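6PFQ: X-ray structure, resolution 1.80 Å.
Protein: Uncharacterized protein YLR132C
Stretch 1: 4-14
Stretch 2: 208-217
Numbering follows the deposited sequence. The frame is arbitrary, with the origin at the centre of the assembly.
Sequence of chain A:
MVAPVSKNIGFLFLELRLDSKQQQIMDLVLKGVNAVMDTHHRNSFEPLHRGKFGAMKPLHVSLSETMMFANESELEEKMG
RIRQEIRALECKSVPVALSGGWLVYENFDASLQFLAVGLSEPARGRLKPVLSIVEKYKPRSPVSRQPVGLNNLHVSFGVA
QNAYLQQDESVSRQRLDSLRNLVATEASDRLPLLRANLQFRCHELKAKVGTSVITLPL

Stretch 1 (4-14) PVSKNIGFLFL
Stretch 2 208-217: KVGTSVITLP

Two segments nearly two hundred residues apart can be joined by a few backbone hydrogen bonds, while turns beside the junction satisfy polar groups of their own, and the N- and C-terminal regions of YLR132C illustrate the principle. Stretch 1 enters through two turns, type I from Pro 4 to Lys 7 and type II from Ser 6 to Ile 9, then extends as a strand from Ile 9 to Leu 14 and onward. Their closing bonds are long: Lys 7 N to Pro 4 O and Ile 9 N to Ser 6 O, each 3.2 Å. Asn 8 takes the positive phi (66°/27°) of the second turn.

Stretch 2 is extended at Lys 208 and Val 209, reverses through a tight type II' turn from Val 209 to Ser 212, and is a strand again from Ser 212 through Pro 217. Gly 210, at 63°/-124°, occupies a position that favours glycine, and Thr 211 follows at -102°/6°. Val 209 O accepts twice, from Ser 212 N at 3.0 Å and from Ser 212 OG (chi1 p) at 2.8 Å, while Val 209 N donates to Ser 212 O at 2.8 Å.

The Lys 208-Val 209 segment runs antiparallel to stretch 1. Phe 11 and Lys 208 form the hydrogen-bonded pair, CA to CA 5.2 Å: Phe 11 N donates to Lys 208 O and Lys 208 N to Phe 11 O, both 2.9 Å but bent, at 141° and 136°. The next pair, Gly 10 with Val 209, is non-hydrogen-bonded and closer, CA to CA 4.5 Å. Beyond it, Gly 210 N donates to Ile 9 O at 2.8 Å and 171°, the straightest of the three cross-strand bonds. Carbonyls also receive CA-H groups: Gly 210 CA lies 3.2 Å from Ser 6 O, Val 209 CA 3.4 Å from Ile 9 O, and Gly 10 CA 3.1 Å from Lys 208 O. Ser 6 O and Ile 9 O thus each combine an N-H donor with a CA-H contact, linking turn to turn.

Side chains add further contacts, apolar where Leu 12 (m, t) meets Leu 216 (m, p), CD2 to CD2 3.9 Å, and where Phe 13 (p, chi2 -80°) brings CZ to 4.2 Å from Val 213 CG1 (Val 213 t). Phe 13 CE1 lies 3.8 Å from Lys 208 N, at the ring edge; that N already donates to Phe 11 O, so the ring is a neighbour and not its acceptor. Phe 11 (t, chi2 78°) and Lys 208, modelled only to CB, share one face of the sheet; Phe 11 CD2 meets Lys 208 CB edge-on at 4.4 Å. At the turn end, Ser 6 OG (p) sits 3.3 Å from Thr 211 CG2 (Thr 211 p), a contact with a methyl group that cannot satisfy the hydroxyl. Together the stretches bury 410 Å².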

# COMPACT_ATOMS: atom_id res chain seq x y z
N PRO A 4 13.36 -5.70 19.30
CA PRO A 4 12.14 -5.93 20.08
C PRO A 4 11.19 -6.89 19.35
O PRO A 4 11.58 -7.96 18.91
CB PRO A 4 11.55 -4.52 20.19
CG PRO A 4 11.90 -3.91 18.85
CD PRO A 4 13.27 -4.47 18.49
N VAL A 5 9.96 -6.44 19.16
CA VAL A 5 8.97 -7.24 18.48
C VAL A 5 9.37 -7.42 17.04
O VAL A 5 8.96 -8.38 16.38
CB VAL A 5 7.65 -6.54 18.69
CG1 VAL A 5 6.88 -7.07 19.85
CG2 VAL A 5 7.27 -5.38 17.70
N SER A 6 10.10 -6.43 16.50
CA SER A 6 10.45 -6.41 15.10
C SER A 6 11.69 -7.25 14.82
O SER A 6 12.20 -7.24 13.69
CB SER A 6 10.68 -4.97 14.63
OG SER A 6 11.43 -4.25 15.60
N LYS A 7 12.20 -7.98 15.82
CA LYS A 7 13.40 -8.80 15.60
C LYS A 7 13.12 -9.85 14.53
O LYS A 7 12.09 -10.55 14.57
CB LYS A 7 13.83 -9.47 16.90
N ASN A 8 13.99 -9.91 13.53
CA ASN A 8 13.93 -10.89 12.45
C ASN A 8 12.70 -10.71 11.56
O ASN A 8 12.22 -11.67 10.96
CB ASN A 8 14.03 -12.32 13.02
CG ASN A 8 15.38 -12.55 13.71
OD1 ASN A 8 16.40 -12.01 13.27
ND2 ASN A 8 15.39 -13.34 14.77
N ILE A 9 12.18 -9.49 11.47
CA ILE A 9 11.02 -9.18 10.64
C ILE A 9 11.53 -8.44 9.41
O ILE A 9 12.29 -7.48 9.54
CB ILE A 9 9.98 -8.29 11.36
CG1 ILE A 9 9.48 -8.90 12.67
CG2 ILE A 9 8.81 -7.98 10.41
CD1 ILE A 9 8.81 -10.23 12.53
N GLY A 10 11.07 -8.85 8.23
CA GLY A 10 11.42 -8.15 6.99
C GLY A 10 10.18 -7.89 6.17
O GLY A 10 9.20 -8.62 6.24
N PHE A 11 10.24 -6.82 5.37
CA PHE A 11 9.11 -6.43 4.52
C PHE A 11 9.66 -5.59 3.38
O PHE A 11 10.54 -4.76 3.59
CB PHE A 11 8.07 -5.67 5.39
CG PHE A 11 7.15 -4.70 4.65
CD1 PHE A 11 6.05 -5.16 3.92
CD2 PHE A 11 7.31 -3.32 4.79
CE1 PHE A 11 5.17 -4.26 3.27
CE2 PHE A 11 6.44 -2.41 4.14
CZ PHE A 11 5.36 -2.88 3.39
N LEU A 12 9.14 -5.80 2.16
CA LEU A 12 9.63 -5.14 0.96
C LEU A 12 8.58 -4.18 0.43
O LEU A 12 7.39 -4.49 0.46
CB LEU A 12 9.94 -6.16 -0.14
CG LEU A 12 11.25 -6.85 0.23
CD1 LEU A 12 11.28 -8.28 -0.31
CD2 LEU A 12 12.41 -6.01 -0.28
N PHE A 13 9.00 -3.02 -0.08
CA PHE A 13 8.03 -2.05 -0.59
C PHE A 13 8.72 -1.09 -1.55
O PHE A 13 9.94 -1.06 -1.66
CB PHE A 13 7.36 -1.26 0.54
CG PHE A 13 8.34 -0.52 1.44
CD1 PHE A 13 9.03 -1.19 2.45
CD2 PHE A 13 8.53 0.86 1.31
CE1 PHE A 13 9.91 -0.49 3.31
CE2 PHE A 13 9.39 1.55 2.15
CZ PHE A 13 10.06 0.89 3.15
N LEU A 14 7.89 -0.37 -2.32
CA LEU A 14 8.28 0.77 -3.15
C LEU A 14 7.89 2.04 -2.43
O LEU A 14 6.82 2.11 -1.81
CB LEU A 14 7.57 0.77 -4.53
CG LEU A 14 7.70 -0.41 -5.47
CD1 LEU A 14 7.02 -0.12 -6.76
CD2 LEU A 14 9.18 -0.66 -5.74
N LYS A 208 12.30 -2.94 4.91
CA LYS A 208 12.40 -2.84 6.36
C LYS A 208 12.92 -4.15 6.92
O LYS A 208 12.37 -5.22 6.62
CB LYS A 208 11.05 -2.49 6.99
N VAL A 209 14.00 -4.08 7.69
CA VAL A 209 14.60 -5.24 8.34
C VAL A 209 14.76 -4.88 9.81
O VAL A 209 15.57 -4.01 10.15
CB VAL A 209 15.94 -5.62 7.71
CG1 VAL A 209 16.83 -6.34 8.72
CG2 VAL A 209 15.73 -6.47 6.51
N GLY A 210 13.95 -5.49 10.66
CA GLY A 210 13.95 -5.07 12.06
C GLY A 210 13.48 -3.63 12.11
O GLY A 210 12.41 -3.29 11.60
N THR A 211 14.30 -2.75 12.71
CA THR A 211 13.99 -1.33 12.82
C THR A 211 14.76 -0.49 11.80
O THR A 211 14.73 0.74 11.88
CB THR A 211 14.25 -0.81 14.23
OG1 THR A 211 15.66 -0.84 14.50
CG2 THR A 211 13.48 -1.63 15.28
N SER A 212 15.48 -1.13 10.89
CA SER A 212 16.23 -0.41 9.88
C SER A 212 15.55 -0.53 8.52
O SER A 212 14.79 -1.47 8.26
CB SER A 212 17.64 -0.98 9.78
OG SER A 212 17.55 -2.25 9.18
N VAL A 213 15.85 0.42 7.65
CA VAL A 213 15.37 0.42 6.27
C VAL A 213 16.58 0.39 5.36
O VAL A 213 17.52 1.16 5.55
CB VAL A 213 14.48 1.64 5.97
CG1 VAL A 213 13.98 1.60 4.53
CG2 VAL A 213 13.30 1.66 6.94
N ILE A 214 16.58 -0.55 4.41
CA ILE A 214 17.68 -0.68 3.46
C ILE A 214 17.14 -0.44 2.06
O ILE A 214 15.95 -0.61 1.79
CB ILE A 214 18.36 -2.06 3.55
CG1 ILE A 214 17.36 -3.16 3.20
CG2 ILE A 214 18.90 -2.28 4.95
CD1 ILE A 214 17.97 -4.54 3.00
N THR A 215 18.04 -0.03 1.17
CA THR A 215 17.67 0.25 -0.20
C THR A 215 18.21 -0.84 -1.12
O THR A 215 19.37 -1.25 -0.97
CB THR A 215 18.16 1.63 -0.64
OG1 THR A 215 17.58 2.61 0.21
CG2 THR A 215 17.76 1.93 -2.09
N LEU A 216 17.41 -1.24 -2.10
CA LEU A 216 17.72 -2.35 -2.99
C LEU A 216 17.65 -1.80 -4.40
O LEU A 216 16.55 -1.68 -4.96
CB LEU A 216 16.73 -3.50 -2.82
CG LEU A 216 16.90 -4.56 -1.72
CD1 LEU A 216 16.66 -3.99 -0.36
CD2 LEU A 216 15.95 -5.72 -1.97
N PRO A 217 18.78 -1.43 -5.01
CA PRO A 217 18.74 -0.75 -6.30
C PRO A 217 18.28 -1.66 -7.42
O PRO A 217 18.47 -2.87 -7.40
CB PRO A 217 20.20 -0.31 -6.53
CG PRO A 217 20.90 -0.53 -5.22
CD PRO A 217 20.15 -1.58 -4.48